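Local coordinates for protein neuroglobin (Symsagittifera roscoffensis, PDB 4B4Y) that binds haem and molecular oxygen as a neuroglobin of the globin family, and probably serves in reversible gas binding in the nervous system, at residues V32-Q37 against V125-E130. Residues are numbered along the deposited sequence; the frame is centred on the assembly and turned at random.
Sequences VEDVLQ and VKRVSE
Asp-34 OD2 is gripped twice from the side of Arg-127: directly by NH2 of Arg-127, 2.8 Å from OD2, and through a water. The direct link is a salt bridge with a moderately bent N-H...O angle of 151°; NH2 comes to the syn side of the oxygen, 28° out of the carboxylate plane. The water donates a hydrogen bond to Asp-34 OD2 at 3.0 Å and accepts one from Arg-127 NE at 2.7 Å, so the two N-H donors reach a single carboxylate oxygen, one of them by relay. Direct pairing of NE is excluded by its 3.9 Å separation from Asp-34 OD2. The carboxylate and guanidinium planes are nearly parallel, 18° apart, but not coplanar: OD2 sits at the guanidinium edge, tilted from its plane. A bend at chi2 turns the arginine chain so that its guanidinium reaches Asp-34. Replacing Arg-127 by an alanine would probably leave Asp-34 OD2 without its charged mate and the water without its NE donor. The other oxygen, Asp-34 OD1, is engaged by Arg-63 in a second salt bridge, so the carboxylate is shared between two arginines. With 60 Å² buried, this bridge lies at the surface edge of the B/G helix packing of the globin fold, tying helix 28-42 (B) to the C-terminal end of helix 111-127 (G), while the buried Val-35 packs on Leu-116 and Ile-120 of that same helix and Arg-127 also touches Leu-24 of helix 11-24.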
ATOM      1  N   VAL A  32      -0.109  10.430 -16.497  1.00 25.78           N
ATOM      2  CA  VAL A  32      -0.692   9.944 -15.297  1.00 25.12           C
ATOM      3  C   VAL A  32       0.103  10.503 -14.051  1.00 25.77           C
ATOM      4  O   VAL A  32      -0.496  10.779 -13.064  1.00 26.71           O
ATOM      5  CB  VAL A  32      -0.754   8.359 -15.250  1.00 25.67           C
ATOM      6  CG1 VAL A  32      -1.436   7.844 -13.895  1.00 19.47           C
ATOM      7  CG2 VAL A  32      -1.589   7.812 -16.378  1.00 24.54           C
ATOM      8  N   GLU A  33       1.423  10.647 -14.099  1.00 26.28           N
ATOM      9  CA  GLU A  33       2.220  11.211 -13.009  1.00 26.63           C
ATOM     10  C   GLU A  33       1.900  12.752 -12.819  1.00 27.96           C
ATOM     11  O   GLU A  33       1.752  13.224 -11.682  1.00 27.42           O
ATOM     12  CB  GLU A  33       3.711  11.020 -13.322  1.00 28.41           C
ATOM     13  CG  GLU A  33       4.185   9.527 -13.074  1.00 27.82           C
ATOM     14  CD  GLU A  33       5.689   9.317 -13.228  1.00 36.58           C
ATOM     15  OE1 GLU A  33       6.463  10.311 -13.389  1.00 38.85           O
ATOM     16  OE2 GLU A  33       6.093   8.124 -13.272  1.00 38.36           O
ATOM     17  N   ASP A  34       1.627  13.452 -13.934  1.00 27.75           N
ATOM     18  CA  ASP A  34       1.148  14.844 -13.887  1.00 29.17           C
ATOM     19  C   ASP A  34      -0.156  14.901 -13.089  1.00 26.77           C
ATOM     20  O   ASP A  34      -0.291  15.741 -12.267  1.00 27.09           O
ATOM     21  CB  ASP A  34       0.872  15.411 -15.330  1.00 27.88           C
ATOM     22  CG  ASP A  34       2.152  15.781 -16.069  1.00 31.33           C
ATOM     23  OD1 ASP A  34       3.240  15.833 -15.432  1.00 32.62           O
ATOM     24  OD2 ASP A  34       2.093  15.925 -17.334  1.00 35.03           O
ATOM     25  N   VAL A  35      -1.070  13.972 -13.331  1.00 25.60           N
ATOM     26  CA  VAL A  35      -2.320  13.933 -12.643  1.00 24.65           C
ATOM     27  C   VAL A  35      -2.146  13.715 -11.131  1.00 26.16           C
ATOM     28  O   VAL A  35      -2.782  14.410 -10.315  1.00 25.30           O
ATOM     29  CB  VAL A  35      -3.246  12.809 -13.179  1.00 24.31           C
ATOM     30  CG1 VAL A  35      -4.486  12.614 -12.260  1.00 18.87           C
ATOM     31  CG2 VAL A  35      -3.654  13.105 -14.640  1.00 24.28           C
ATOM     32  N   LEU A  36      -1.356  12.699 -10.764  1.00 26.63           N
ATOM     33  CA  LEU A  36      -1.215  12.346  -9.354  1.00 25.64           C
ATOM     34  C   LEU A  36      -0.455  13.509  -8.604  1.00 25.53           C
ATOM     35  O   LEU A  36      -0.745  13.797  -7.435  1.00 24.13           O
ATOM     36  CB  LEU A  36      -0.386  11.006  -9.272  1.00 26.26           C
ATOM     37  CG  LEU A  36      -0.157  10.388  -7.863  1.00 28.48           C
ATOM     38  CD1 LEU A  36      -1.472  10.148  -7.209  1.00 23.57           C
ATOM     39  CD2 LEU A  36       0.705   9.008  -7.954  1.00 18.52           C
ATOM     40  N   GLN A  37       0.530  14.115  -9.272  1.00 24.51           N
ATOM     41  CA  GLN A  37       1.278  15.194  -8.686  1.00 27.16           C
ATOM     42  C   GLN A  37       0.338  16.425  -8.433  1.00 27.88           C
ATOM     43  O   GLN A  37       0.337  17.010  -7.334  1.00 28.20           O
ATOM     44  CB  GLN A  37       2.433  15.628  -9.612  1.00 26.86           C
ATOM     45  CG  GLN A  37       3.209  16.780  -8.948  1.00 29.65           C
ATOM     46  CD  GLN A  37       4.260  17.427  -9.883  1.00 33.03           C
ATOM     47  OE1 GLN A  37       4.896  16.732 -10.729  1.00 32.02           O
ATOM     48  NE2 GLN A  37       4.470  18.775  -9.716  1.00 29.46           N
ATOM     49  N   VAL A 125      -6.956  18.219 -20.912  1.00 28.34           N
ATOM     50  CA  VAL A 125      -6.981  19.500 -21.658  1.00 25.47           C
ATOM     51  C   VAL A 125      -5.588  19.972 -21.972  1.00 27.30           C
ATOM     52  O   VAL A 125      -5.298  20.563 -23.087  1.00 25.79           O
ATOM     53  CB  VAL A 125      -7.805  20.557 -20.949  1.00 25.36           C
ATOM     54  CG1 VAL A 125      -7.562  22.007 -21.541  1.00 25.21           C
ATOM     55  CG2 VAL A 125      -9.259  20.214 -21.047  1.00 24.32           C
ATOM     56  N   LYS A 126      -4.659  19.714 -21.062  1.00 26.60           N
ATOM     57  CA  LYS A 126      -3.286  20.207 -21.403  1.00 29.65           C
ATOM     58  C   LYS A 126      -2.672  19.441 -22.603  1.00 32.08           C
ATOM     59  O   LYS A 126      -1.883  20.010 -23.306  1.00 33.22           O
ATOM     60  CB  LYS A 126      -2.287  20.102 -20.202  1.00 29.86           C
ATOM     61  CG  LYS A 126      -2.545  21.256 -19.068  1.00 34.56           C
ATOM     62  CD  LYS A 126      -1.792  20.867 -17.742  0.50 36.75           C
ATOM     63  CE  LYS A 126      -1.556  22.014 -16.663  0.50 39.76           C
ATOM     64  NZ  LYS A 126      -0.740  21.549 -15.307  0.50 36.98           N
ATOM     65  N   ARG A 127      -2.999  18.141 -22.785  1.00 32.42           N
ATOM     66  CA  ARG A 127      -2.317  17.340 -23.807  1.00 34.81           C
ATOM     67  C   ARG A 127      -3.091  17.399 -25.140  1.00 35.22           C
ATOM     68  O   ARG A 127      -2.482  17.239 -26.153  1.00 35.69           O
ATOM     69  CB  ARG A 127      -2.165  15.858 -23.383  1.00 34.24           C
ATOM     70  CG  ARG A 127      -1.468  15.576 -22.009  1.00 35.19           C
ATOM     71  CD  ARG A 127      -0.043  15.501 -22.176  1.00 34.87           C
ATOM     72  NE  ARG A 127       0.754  15.285 -20.942  1.00 35.25           N
ATOM     73  CZ  ARG A 127       2.090  15.101 -21.001  1.00 42.09           C
ATOM     74  NH1 ARG A 127       2.708  15.088 -22.213  1.00 38.55           N
ATOM     75  NH2 ARG A 127       2.846  14.978 -19.900  1.00 36.31           N
ATOM     76  N   VAL A 128      -4.408  17.588 -25.113  1.00 34.77           N
ATOM     77  CA  VAL A 128      -5.237  17.627 -26.323  1.00 35.53           C
ATOM     78  C   VAL A 128      -5.136  19.050 -26.936  1.00 37.87           C
ATOM     79  O   VAL A 128      -4.981  20.066 -26.178  1.00 37.32           O
ATOM     80  CB  VAL A 128      -6.687  17.264 -25.980  1.00 34.80           C
ATOM     81  CG1 VAL A 128      -7.651  17.449 -27.184  1.00 37.05           C
ATOM     82  CG2 VAL A 128      -6.785  15.790 -25.502  1.00 33.30           C
ATOM     83  N   SER A 129      -5.198  19.163 -28.269  1.00 36.91           N
ATOM     84  CA  SER A 129      -5.044  20.499 -28.893  1.00 38.96           C
ATOM     85  C   SER A 129      -6.288  21.315 -28.547  1.00 38.26           C
ATOM     86  O   SER A 129      -7.345  20.737 -28.338  1.00 37.85           O
ATOM     87  CB  SER A 129      -4.964  20.386 -30.458  1.00 39.25           C
ATOM     88  OG  SER A 129      -6.216  19.894 -30.962  1.00 42.21           O
ATOM     89  N   GLU A 130      -6.159  22.632 -28.502  1.00 39.40           N
ATOM     90  CA  GLU A 130      -7.290  23.522 -28.348  1.00 42.41           C
ATOM     91  C   GLU A 130      -8.361  23.283 -29.422  1.00 42.12           C
ATOM     92  O   GLU A 130      -9.552  23.249 -29.139  1.00 42.14           O
ATOM     93  CB  GLU A 130      -6.816  24.958 -28.561  1.00 43.07           C
ATOM     94  CG  GLU A 130      -6.119  25.654 -27.409  1.00 51.00           C
ATOM     95  CD  GLU A 130      -6.990  26.727 -26.718  1.00 54.36           C
ATOM     96  OE1 GLU A 130      -8.227  26.824 -26.897  1.00 60.53           O
ATOM     97  OE2 GLU A 130      -6.388  27.493 -25.974  1.00 57.57           O
TER
HETATM   98  O   HOH W   1      -0.479  16.356 -18.779  1.00 35.33           O